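Side-chain contacts in peptidoglycan-N-acetylmuramic acid deacetylase PdaC (Bacillus subtilis subsp. subtilis str. 168, PDB 6H8N), which removes the acetyl group from N-acetylmuramic acid residues of peptidoglycan, a modification that confers resistance to lysozyme, and also deacylates short chitin oligomers: residues A[189-192]-A[193-197]; A[174-178]-A[179-183]; A[72-75]-A[76-79]; A[87-90]-A[91-94]. The protein carries 1 engineered substitution. All coordinates share one frame; numbering follows the deposited sequence.

Interaction 1. Residues A[189-192]-A[193-197]; sequences LEEV and KKQRE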
loop_
_atom_site.group_PDB
_atom_site.type_symbol
_atom_site.label_atom_id
_atom_site.label_comp_id
_atom_site.label_asym_id
_atom_site.label_seq_id
_atom_site.Cartn_x
_atom_site.Cartn_y
_atom_site.Cartn_z
ATOM N N LEU A 189 -5.728 -9.264 1.467
ATOM C CA LEU A 189 -6.684 -9.277 0.370
ATOM C C LEU A 189 -6.408 -10.449 -0.572
ATOM O O LEU A 189 -7.345 -11.135 -1.008
ATOM C CB LEU A 189 -6.611 -7.950 -0.372
ATOM C CG LEU A 189 -7.457 -7.877 -1.646
ATOM C CD1 LEU A 189 -8.919 -8.085 -1.340
ATOM C CD2 LEU A 189 -7.187 -6.548 -2.363
ATOM N N GLU A 190 -5.137 -10.697 -0.897
ATOM C CA GLU A 190 -4.783 -11.859 -1.710
ATOM C C GLU A 190 -5.315 -13.135 -1.082
ATOM O O GLU A 190 -5.835 -14.019 -1.782
ATOM C CB GLU A 190 -3.261 -11.962 -1.870
ATOM C CG GLU A 190 -2.606 -10.910 -2.754
ATOM C CD GLU A 190 -1.089 -11.103 -2.857
ATOM O OE1 GLU A 190 -0.420 -10.338 -3.599
ATOM O OE2 GLU A 190 -0.561 -12.037 -2.202
ATOM N N GLU A 191 -5.178 -13.266 0.238
ATOM C CA GLU A 191 -5.635 -14.475 0.915
ATOM C C GLU A 191 -7.152 -14.586 0.867
ATOM O O GLU A 191 -7.700 -15.678 0.661
ATOM C CB GLU A 191 -5.127 -14.482 2.358
ATOM C CG GLU A 191 -5.651 -15.628 3.213
ATOM C CD GLU A 191 -5.319 -17.014 2.676
ATOM O OE1 GLU A 191 -4.360 -17.172 1.893
ATOM O OE2 GLU A 191 -6.054 -17.946 3.066
ATOM N N VAL A 192 -7.861 -13.476 1.065
ATOM C CA VAL A 192 -9.311 -13.501 0.962
ATOM C C VAL A 192 -9.742 -13.976 -0.417
ATOM O O VAL A 192 -10.662 -14.800 -0.555
ATOM C CB VAL A 192 -9.889 -12.122 1.318
ATOM C CG1 VAL A 192 -11.355 -12.031 0.882
ATOM C CG2 VAL A 192 -9.755 -11.909 2.800
ATOM N N LYS A 193 -9.132 -13.435 -1.461
ATOM C CA LYS A 193 -9.506 -13.851 -2.804
ATOM C C LYS A 193 -9.291 -15.345 -2.988
ATOM O O LYS A 193 -10.129 -16.018 -3.604
ATOM C CB LYS A 193 -8.761 -13.021 -3.846
ATOM C CG LYS A 193 -9.218 -11.550 -3.857
ATOM C CD LYS A 193 -8.614 -10.733 -5.007
ATOM C CE LYS A 193 -9.001 -9.230 -4.966
ATOM N NZ LYS A 193 -8.163 -8.440 -5.942
ATOM N N LYS A 194 -8.192 -15.891 -2.454
ATOM C CA LYS A 194 -7.954 -17.330 -2.553
ATOM C C LYS A 194 -9.015 -18.111 -1.791
ATOM O O LYS A 194 -9.495 -19.151 -2.263
ATOM C CB LYS A 194 -6.563 -17.666 -2.016
ATOM C CG LYS A 194 -5.443 -17.235 -2.943
ATOM C CD LYS A 194 -4.076 -17.609 -2.378
ATOM C CE LYS A 194 -2.965 -16.724 -2.922
ATOM N NZ LYS A 194 -1.668 -16.979 -2.217
ATOM N N GLN A 195 -9.384 -17.655 -0.603
ATOM C CA GLN A 195 -10.420 -18.337 0.156
ATOM C C GLN A 195 -11.744 -18.340 -0.597
ATOM O O GLN A 195 -12.480 -19.337 -0.578
ATOM C CB GLN A 195 -10.603 -17.673 1.508
ATOM C CG GLN A 195 -9.454 -17.815 2.473
ATOM C CD GLN A 195 -9.699 -16.990 3.717
ATOM O OE1 GLN A 195 -9.751 -15.758 3.659
ATOM N NE2 GLN A 195 -9.885 -17.658 4.851
ATOM N N ARG A 196 -12.080 -17.236 -1.260
ATOM C CA ARG A 196 -13.319 -17.182 -2.024
ATOM C C ARG A 196 -13.257 -18.112 -3.229
ATOM O O ARG A 196 -14.215 -18.838 -3.518
ATOM C CB ARG A 196 -13.575 -15.739 -2.461
ATOM C CG ARG A 196 -13.913 -14.791 -1.328
ATOM C CD ARG A 196 -13.923 -13.373 -1.810
ATOM N NE ARG A 196 -14.352 -12.456 -0.774
ATOM C CZ ARG A 196 -14.485 -11.148 -0.954
ATOM N NH1 ARG A 196 -14.199 -10.619 -2.138
ATOM N NH2 ARG A 196 -14.897 -10.396 0.042
ATOM N N GLU A 197 -12.134 -18.109 -3.939
ATOM C CA GLU A 197 -11.971 -18.987 -5.092
ATOM C C GLU A 197 -12.051 -20.445 -4.688
ATOM O O GLU A 197 -12.557 -21.274 -5.460
ATOM C CB GLU A 197 -10.633 -18.680 -5.768
ATOM C CG GLU A 197 -10.652 -17.341 -6.487
ATOM C CD GLU A 197 -9.303 -16.650 -6.592
ATOM O OE1 GLU A 197 -8.271 -17.182 -6.114
ATOM O OE2 GLU A 197 -9.284 -15.547 -7.175
HETATM O O HOH W 1 -2.215 -15.728 0.198
#
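Lys193, Lys194, Gln195 and Arg196 each give their backbone N-H to the carbonyl four residues earlier, on Leu189, Glu190, Glu191 and Val192, which makes the two segments successive turns of one α-helix; the bond from Lys193 N to Leu189 O is 2.9 Å long. The side chains pair at the same spacing. Val192 turns CG1 anti to its own nitrogen (chi1 166°), and this methyl lies over one face of the Arg196 guanidinium, offset toward the rim, with CG1 3.5 Å from NE. An apolar branch suits the spot because it can rest on the flat group near NE without competing for its N-H groups: NE bonds to the carbonyl of Pro7 and NH1 forms a salt bridge with Asp152. Leu189 meets the aliphatic part of Lys193, Leu189 CD1 lying 3.8 Å from Lys193 CE, while the extended lysine chain carries NZ on to a weak hydrogen bond with the Gly153 carbonyl. On the polar flank Glu191 bends at chi2 (59°), which brings OE2 within 3.5 Å of Gln195 CG. Its OE1 is linked to Lys194 by a water, which donates to OE1 at 3.1 Å and accepts from Lys194 NZ at 2.8 Å. Leu189 and Val192 rest on Val11 of strand 11-17, while charged residues line the outer flank: this is an amphipathic helix lying against the β/α fold of the NodB-type deacetylase domain.

Interaction 2. Residues A[174-178]-A[179-183]; sequences KKLTD and QGYQL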
loop_
_atom_site.group_PDB
_atom_site.type_symbol
_atom_site.label_atom_id
_atom_site.label_comp_id
_atom_site.label_asym_id
_atom_site.label_seq_id
_atom_site.Cartn_x
_atom_site.Cartn_y
_atom_site.Cartn_z
ATOM N N LYS A 174 -12.972 6.415 7.789
ATOM C CA LYS A 174 -14.218 6.458 8.554
ATOM C C LYS A 174 -15.400 5.975 7.720
ATOM O O LYS A 174 -16.204 5.147 8.170
ATOM C CB LYS A 174 -14.484 7.868 9.046
ATOM C CG LYS A 174 -15.752 7.948 9.889
ATOM C CD LYS A 174 -16.100 9.370 10.282
ATOM C CE LYS A 174 -17.216 9.410 11.327
ATOM N NZ LYS A 174 -16.788 8.786 12.620
ATOM N N LYS A 175 -15.543 6.502 6.515
ATOM C CA LYS A 175 -16.707 6.164 5.703
ATOM C C LYS A 175 -16.704 4.700 5.277
ATOM O O LYS A 175 -17.750 4.050 5.280
ATOM C CB LYS A 175 -16.817 7.110 4.511
ATOM C CG LYS A 175 -17.203 8.506 4.934
ATOM C CD LYS A 175 -17.451 9.414 3.764
ATOM C CE LYS A 175 -18.182 10.668 4.235
ATOM N NZ LYS A 175 -18.287 11.674 3.180
ATOM N N LEU A 176 -15.546 4.163 4.898
ATOM C CA LEU A 176 -15.492 2.746 4.546
ATOM C C LEU A 176 -15.777 1.866 5.755
ATOM O O LEU A 176 -16.480 0.852 5.633
ATOM C CB LEU A 176 -14.141 2.384 3.930
ATOM C CG LEU A 176 -13.837 3.012 2.574
ATOM C CD1 LEU A 176 -12.360 2.770 2.243
ATOM C CD2 LEU A 176 -14.756 2.454 1.487
ATOM N N THR A 177 -15.260 2.243 6.922
ATOM C CA THR A 177 -15.563 1.497 8.137
ATOM C C THR A 177 -17.057 1.558 8.435
ATOM O O THR A 177 -17.671 0.533 8.760
ATOM C CB THR A 177 -14.713 2.027 9.299
ATOM O OG1 THR A 177 -13.327 1.880 8.972
ATOM C CG2 THR A 177 -15.001 1.256 10.573
ATOM N N ASP A 178 -17.658 2.741 8.301
ATOM C CA ASP A 178 -19.093 2.888 8.546
ATOM C C ASP A 178 -19.899 2.030 7.576
ATOM O O ASP A 178 -20.997 1.563 7.919
ATOM C CB ASP A 178 -19.523 4.353 8.382
ATOM C CG ASP A 178 -19.151 5.257 9.564
ATOM O OD1 ASP A 178 -18.777 4.787 10.661
ATOM O OD2 ASP A 178 -19.289 6.499 9.386
ATOM N N GLN A 179 -19.408 1.839 6.353
ATOM C CA GLN A 179 -20.070 1.000 5.357
ATOM C C GLN A 179 -19.843 -0.491 5.571
ATOM O O GLN A 179 -20.393 -1.297 4.806
ATOM C CB GLN A 179 -19.628 1.386 3.943
ATOM C CG GLN A 179 -20.167 2.715 3.470
ATOM C CD GLN A 179 -19.864 2.931 2.030
ATOM O OE1 GLN A 179 -19.690 1.964 1.291
ATOM N NE2 GLN A 179 -19.806 4.186 1.604
ATOM N N GLY A 180 -19.068 -0.891 6.566
ATOM C CA GLY A 180 -18.882 -2.294 6.853
ATOM C C GLY A 180 -17.718 -2.961 6.154
ATOM O O GLY A 180 -17.623 -4.196 6.185
ATOM N N TYR A 181 -16.831 -2.205 5.520
ATOM C CA TYR A 181 -15.639 -2.807 4.943
ATOM C C TYR A 181 -14.638 -3.188 6.022
ATOM O O TYR A 181 -14.442 -2.460 6.996
ATOM C CB TYR A 181 -14.944 -1.819 4.020
ATOM C CG TYR A 181 -15.599 -1.578 2.707
ATOM C CD1 TYR A 181 -16.561 -0.589 2.567
ATOM C CD2 TYR A 181 -15.236 -2.302 1.587
ATOM C CE1 TYR A 181 -17.146 -0.333 1.349
ATOM C CE2 TYR A 181 -15.809 -2.062 0.366
ATOM C CZ TYR A 181 -16.771 -1.077 0.249
ATOM O OH TYR A 181 -17.313 -0.851 -0.989
ATOM N N GLN A 182 -13.971 -4.322 5.811
ATOM C CA GLN A 182 -12.748 -4.676 6.511
ATOM C C GLN A 182 -11.587 -4.069 5.738
ATOM O O GLN A 182 -11.413 -4.337 4.544
ATOM C CB GLN A 182 -12.603 -6.194 6.578
ATOM C CG GLN A 182 -13.748 -6.884 7.291
ATOM C CD GLN A 182 -13.770 -8.367 7.059
ATOM O OE1 GLN A 182 -13.418 -9.147 7.937
ATOM N NE2 GLN A 182 -14.162 -8.771 5.857
ATOM N N LEU A 183 -10.830 -3.218 6.415
ATOM C CA LEU A 183 -9.654 -2.574 5.837
ATOM C C LEU A 183 -8.462 -3.494 6.062
ATOM O O LEU A 183 -7.934 -3.583 7.174
ATOM C CB LEU A 183 -9.436 -1.196 6.457
ATOM C CG LEU A 183 -10.275 -0.055 5.869
ATOM C CD1 LEU A 183 -11.766 -0.325 5.898
ATOM C CD2 LEU A 183 -9.942 1.239 6.598
HETATM O O HOH W 2 -16.398 -1.998 9.054
#
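Tyr181 folds back on Leu176, and its side chain can be followed from root to ring along that residue. CB starts 3.5 Å from Leu176 O. With CG beside the backbone nitrogen (chi1 -74°), the ring then runs past the same carbonyl, so that CD1 comes within 3.4 Å of Leu176 O, which sits at the ring edge, in its plane. Gln179 OE1 also lies at the ring edge, in plane. Farther out, CE1 is 3.7 Å from Leu176 CD2; this methyl lies over the ring face in a CH-pi contact, 4.0 Å from the centroid. Lys10 also meets the ring, as a cation-pi partner, and an aromatic residue serves both apolar and cationic neighbours here. The backbone between the two side chains is a Schellman motif ending helix 163-178. Tyr181 N bonds to Leu176 O at 3.1 Å and Gly180 N to Thr177 O at 3.0 Å, the latter donor standing above the carbonyl plane. Gly180 has a phi of 91°, at which a side chain would be pressed against the carbonyl oxygen of Gln179; the residue without one fits. Beyond the turn the chain enters strand 182-183, where Leu183 brings CD1 to 4.1 Å from Leu176 CB, both leucines packing on Leu14 of strand 11-17. A water donates to both Thr177 O and Tyr181 O, bridging the last helical turn to the outgoing chain, while the hydroxyl of Thr177 is bonded to the carbonyl of Ile173.

Interaction 3. Residues A[72-75]-A[76-79]; sequences HPLL and TRLS. With ZN (zinc ion), chain C; PO4 (phosphate ion), chain E.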
loop_
_atom_site.group_PDB
_atom_site.type_symbol
_atom_site.label_atom_id
_atom_site.label_comp_id
_atom_site.label_asym_id
_atom_site.label_seq_id
_atom_site.Cartn_x
_atom_site.Cartn_y
_atom_site.Cartn_z
ATOM N N HIS A 72 12.682 7.038 -6.082
ATOM C CA HIS A 72 11.509 7.267 -6.943
ATOM C C HIS A 72 11.838 7.536 -8.412
ATOM O O HIS A 72 11.078 8.258 -9.061
ATOM C CB HIS A 72 10.635 8.424 -6.415
ATOM C CG HIS A 72 9.162 8.219 -6.627
ATOM N ND1 HIS A 72 8.530 8.492 -7.818
ATOM C CD2 HIS A 72 8.200 7.766 -5.788
ATOM C CE1 HIS A 72 7.249 8.191 -7.714
ATOM N NE2 HIS A 72 7.018 7.756 -6.488
ATOM N N PRO A 73 12.887 6.962 -9.000
ATOM C CA PRO A 73 13.035 7.066 -10.451
ATOM C C PRO A 73 12.017 6.178 -11.143
ATOM O O PRO A 73 11.513 5.204 -10.583
ATOM C CB PRO A 73 14.449 6.533 -10.693
ATOM C CG PRO A 73 14.600 5.470 -9.646
ATOM C CD PRO A 73 13.869 6.014 -8.430
ATOM N N LEU A 74 11.736 6.492 -12.405
ATOM C CA LEU A 74 11.075 5.536 -13.273
ATOM C C LEU A 74 12.067 4.419 -13.573
ATOM O O LEU A 74 13.102 4.654 -14.217
ATOM C CB LEU A 74 10.608 6.231 -14.553
ATOM C CG LEU A 74 9.949 5.343 -15.603
ATOM C CD1 LEU A 74 8.746 4.565 -15.039
ATOM C CD2 LEU A 74 9.501 6.214 -16.789
ATOM N N LEU A 75 11.774 3.206 -13.098
ATOM C CA LEU A 75 12.783 2.148 -13.108
ATOM C C LEU A 75 13.122 1.702 -14.523
ATOM O O LEU A 75 14.227 1.198 -14.765
ATOM C CB LEU A 75 12.317 0.954 -12.278
ATOM C CG LEU A 75 12.201 1.208 -10.770
ATOM C CD1 LEU A 75 11.536 0.013 -10.106
ATOM C CD2 LEU A 75 13.539 1.507 -10.151
ATOM N N THR A 76 12.191 1.867 -15.459
ATOM C CA THR A 76 12.425 1.516 -16.853
ATOM C C THR A 76 13.335 2.516 -17.560
ATOM O O THR A 76 13.760 2.230 -18.686
ATOM C CB THR A 76 11.083 1.410 -17.577
ATOM O OG1 THR A 76 10.360 2.628 -17.404
ATOM C CG2 THR A 76 10.262 0.252 -17.022
ATOM N N ARG A 77 13.631 3.671 -16.957
ATOM C CA ARG A 77 14.633 4.592 -17.493
ATOM C C ARG A 77 16.049 4.196 -17.100
ATOM O O ARG A 77 17.004 4.785 -17.619
ATOM C CB ARG A 77 14.412 6.030 -16.986
ATOM C CG ARG A 77 13.093 6.710 -17.370
ATOM C CD ARG A 77 13.252 7.840 -18.378
ATOM N NE ARG A 77 14.310 8.807 -18.066
ATOM C CZ ARG A 77 14.124 10.050 -17.620
ATOM N NH1 ARG A 77 12.912 10.540 -17.409
ATOM N NH2 ARG A 77 15.175 10.828 -17.387
ATOM N N LEU A 78 16.202 3.245 -16.182
ATOM C CA LEU A 78 17.494 2.818 -15.671
ATOM C C LEU A 78 17.927 1.513 -16.330
ATOM O O LEU A 78 17.129 0.792 -16.920
ATOM C CB LEU A 78 17.400 2.609 -14.155
ATOM C CG LEU A 78 16.875 3.779 -13.325
ATOM C CD1 LEU A 78 16.836 3.409 -11.840
ATOM C CD2 LEU A 78 17.701 5.029 -13.526
ATOM N N SER A 79 19.216 1.200 -16.192
ATOM C CA SER A 79 19.666 -0.151 -16.478
ATOM C C SER A 79 19.089 -1.105 -15.443
ATOM O O SER A 79 18.667 -0.698 -14.353
ATOM C CB SER A 79 21.186 -0.236 -16.404
ATOM O OG SER A 79 21.615 -0.158 -15.054
HETATM ZN ZN ZN C . 5.386 7.043 -5.547
HETATM P P PO4 E . 25.232 0.303 -14.540
HETATM O O1 PO4 E . 24.046 -0.054 -15.407
HETATM O O2 PO4 E . 25.566 1.766 -14.706
HETATM O O3 PO4 E . 24.913 0.021 -13.085
HETATM O O4 PO4 E . 26.404 -0.562 -14.962
HETATM O O HOH W 3 15.460 -1.095 -15.843
#
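The zinc site of this deacetylase leads directly into the tight turn where Pro73, Leu74 and Leu75 meet Arg77 and Leu78. His72 binds the zinc ion through NE2 at 2.0 Å, alongside His68 and Asp18, and its ring meets Tyr109 edge-to-face; the His-x3-His spacing is the metal motif of the family. Just after it, Pro73 places CG 3.7 Å from Leu78 CD1, the two side chains crossing at about a right angle. Leu74 sends CD2 to 3.7 Å from Arg77 CG, using the aliphatic part of the arginine. Thr76 OG1 occupies the crowded position between its backbone nitrogen and carbonyl carbon (chi1 55°), which brings it to 3.3 Å from Leu74 CG. In the backbone, Arg77 N bonds to Leu74 O at 3.0 Å and Leu78 N to Leu75 O at 3.2 Å, both donors standing above the carbonyl plane, consistent with the tight 3-10 winding here. A water donates to both Leu75 O and Leu78 O. Ser79, the N-cap of helix 80-98, accepts the backbone N-H of Glu82 at OG. Leu75 O is therefore gripped twice, by an amide and a water, while the side chains meet mostly through carbon, and the turn is held by its backbone bonds.

Interaction 4. Residues A[87-90]-A[91-94]; sequences INDT and QDII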
loop_
_atom_site.group_PDB
_atom_site.type_symbol
_atom_site.label_atom_id
_atom_site.label_comp_id
_atom_site.label_asym_id
_atom_site.label_seq_id
_atom_site.Cartn_x
_atom_site.Cartn_y
_atom_site.Cartn_z
ATOM N N ILE A 87 15.861 -1.120 -5.687
ATOM C CA ILE A 87 15.027 -2.041 -4.922
ATOM C C ILE A 87 15.810 -2.639 -3.763
ATOM O O ILE A 87 15.344 -2.641 -2.618
ATOM C CB ILE A 87 14.438 -3.122 -5.845
ATOM C CG1 ILE A 87 13.570 -2.491 -6.940
ATOM C CG2 ILE A 87 13.636 -4.155 -5.051
ATOM C CD1 ILE A 87 12.526 -1.513 -6.485
ATOM N N ASN A 88 17.026 -3.131 -4.033
ATOM C CA ASN A 88 17.793 -3.812 -2.997
ATOM C C ASN A 88 18.255 -2.849 -1.912
ATOM O O ASN A 88 18.266 -3.212 -0.727
ATOM C CB ASN A 88 18.964 -4.583 -3.613
ATOM C CG ASN A 88 18.509 -5.786 -4.365
ATOM O OD1 ASN A 88 17.508 -6.415 -4.007
ATOM N ND2 ASN A 88 19.235 -6.135 -5.416
ATOM N N ASP A 89 18.611 -1.615 -2.269
ATOM C CA ASP A 89 18.985 -0.656 -1.235
ATOM C C ASP A 89 17.818 -0.402 -0.291
ATOM O O ASP A 89 18.021 -0.153 0.904
ATOM C CB ASP A 89 19.425 0.680 -1.837
ATOM C CG ASP A 89 20.804 0.634 -2.468
ATOM O OD1 ASP A 89 21.539 -0.348 -2.252
ATOM O OD2 ASP A 89 21.131 1.617 -3.176
ATOM N N THR A 90 16.592 -0.426 -0.827
ATOM C CA THR A 90 15.410 -0.191 -0.012
ATOM C C THR A 90 15.100 -1.398 0.858
ATOM O O THR A 90 14.795 -1.234 2.042
ATOM C CB THR A 90 14.257 0.211 -0.919
ATOM O OG1 THR A 90 14.636 1.422 -1.588
ATOM C CG2 THR A 90 12.982 0.454 -0.125
ATOM N N GLN A 91 15.246 -2.617 0.320
ATOM C CA GLN A 91 15.166 -3.809 1.169
ATOM C C GLN A 91 16.176 -3.710 2.301
ATOM O O GLN A 91 15.861 -3.992 3.464
ATOM C CB GLN A 91 15.439 -5.088 0.369
ATOM C CG GLN A 91 14.451 -5.427 -0.708
ATOM C CD GLN A 91 13.078 -5.748 -0.201
ATOM O OE1 GLN A 91 12.220 -4.870 -0.085
ATOM N NE2 GLN A 91 12.839 -7.012 0.108
ATOM N N ASP A 92 17.394 -3.271 1.979
ATOM C CA ASP A 92 18.469 -3.275 2.960
ATOM C C ASP A 92 18.202 -2.305 4.102
ATOM O O ASP A 92 18.429 -2.649 5.268
ATOM C CB ASP A 92 19.813 -2.952 2.287
ATOM C CG ASP A 92 20.309 -4.063 1.382
ATOM O OD1 ASP A 92 19.772 -5.186 1.443
ATOM O OD2 ASP A 92 21.262 -3.802 0.603
ATOM N N ILE A 93 17.725 -1.090 3.814
ATOM C CA ILE A 93 17.495 -0.145 4.907
ATOM C C ILE A 93 16.340 -0.620 5.784
ATOM O O ILE A 93 16.380 -0.497 7.015
ATOM C CB ILE A 93 17.316 1.305 4.408
ATOM C CG1 ILE A 93 17.347 2.309 5.566
ATOM C CG2 ILE A 93 15.997 1.491 3.645
ATOM C CD1 ILE A 93 18.692 2.400 6.283
ATOM N N ILE A 94 15.292 -1.172 5.168
ATOM C CA ILE A 94 14.173 -1.681 5.953
ATOM C C ILE A 94 14.647 -2.809 6.863
ATOM O O ILE A 94 14.304 -2.855 8.049
ATOM C CB ILE A 94 13.028 -2.109 5.031
ATOM C CG1 ILE A 94 12.450 -0.882 4.326
ATOM C CG2 ILE A 94 11.949 -2.892 5.800
ATOM C CD1 ILE A 94 11.530 -1.226 3.176
HETATM O O HOH W 4 21.670 -3.015 -2.115
HETATM O O HOH W 5 22.473 -1.281 0.906
#
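Gln91, Asp92, Ile93 and Ile94 hydrogen-bond through their backbone nitrogens to the carbonyls of Ile87, Asn88, Asp89 and Thr90, the regular α-helical pattern; the bond from Ile94 N to Thr90 O is somewhat long at 3.2 Å but nearly straight (168°). On the buried flank Thr90 and Ile94 touch, Thr90 CG2 lying 4.0 Å from Ile94 CD1. The threonine sets its hydroxyl beside its own nitrogen (chi1 -61°), where OG1 hydrogen-bonds to the carbonyl of Gln86 in the preceding turn, so its polar atom is satisfied by the helix itself and its methyl is left for packing. Gln91 bends at chi2 (-65°), with CG 3.5 Å from Ile87 O, and its amide works beyond the helix: OE1 accepts from Asn67 and NE2 donates to the carbonyl of Pro102. An amide suits this place because it both gives and receives. Helix 80-98 is one of the helices of the β/α fold of the NodB-type domain, reached from strand 64-67 through the loop of the zinc ligands; Thr90 and Asp89 touch Trp70 of that loop, and Ile93 packs on Val48 and Gln49 of helix 45-50. The polar flank carries two acids, Asp89 OD1 and Asp92 OD2 standing 4.5 Å apart. One water donates to both, at 2.7 Å from Asp89 OD1 and 2.9 Å from Asp92 OD2, and a second donates to Asp92 OD2 and weakly to Asp89 OD1. These waters, and the salt bridge from Asp89 OD2 to Lys85, probably soften the repulsion.

Along the chain the contacts come in the order 3, 4, 2, 1, all in the C-terminal catalytic part of the protein. Interactions 3 and 4 are neighbours, with centres about 16 Å apart: the turn after the zinc ligand His72 leads into helix 80-98, and Leu75 CD1 packs 4.1 Å from Ile87 CD1. The loop carrying two metal ligands thus lies against that helix. Interactions 2 and 1 form the other group, in which the helix end at 174-178, strand 182-183 and helix 186-197 follow one another; the centres of interactions 1 and 2 lie about 19 Å apart. Interactions 2 and 3, about 36 Å between centres, lie on opposite sides of the chain's centre, both linked to the one parallel sheet, through strand 182-183 and strand 64-67.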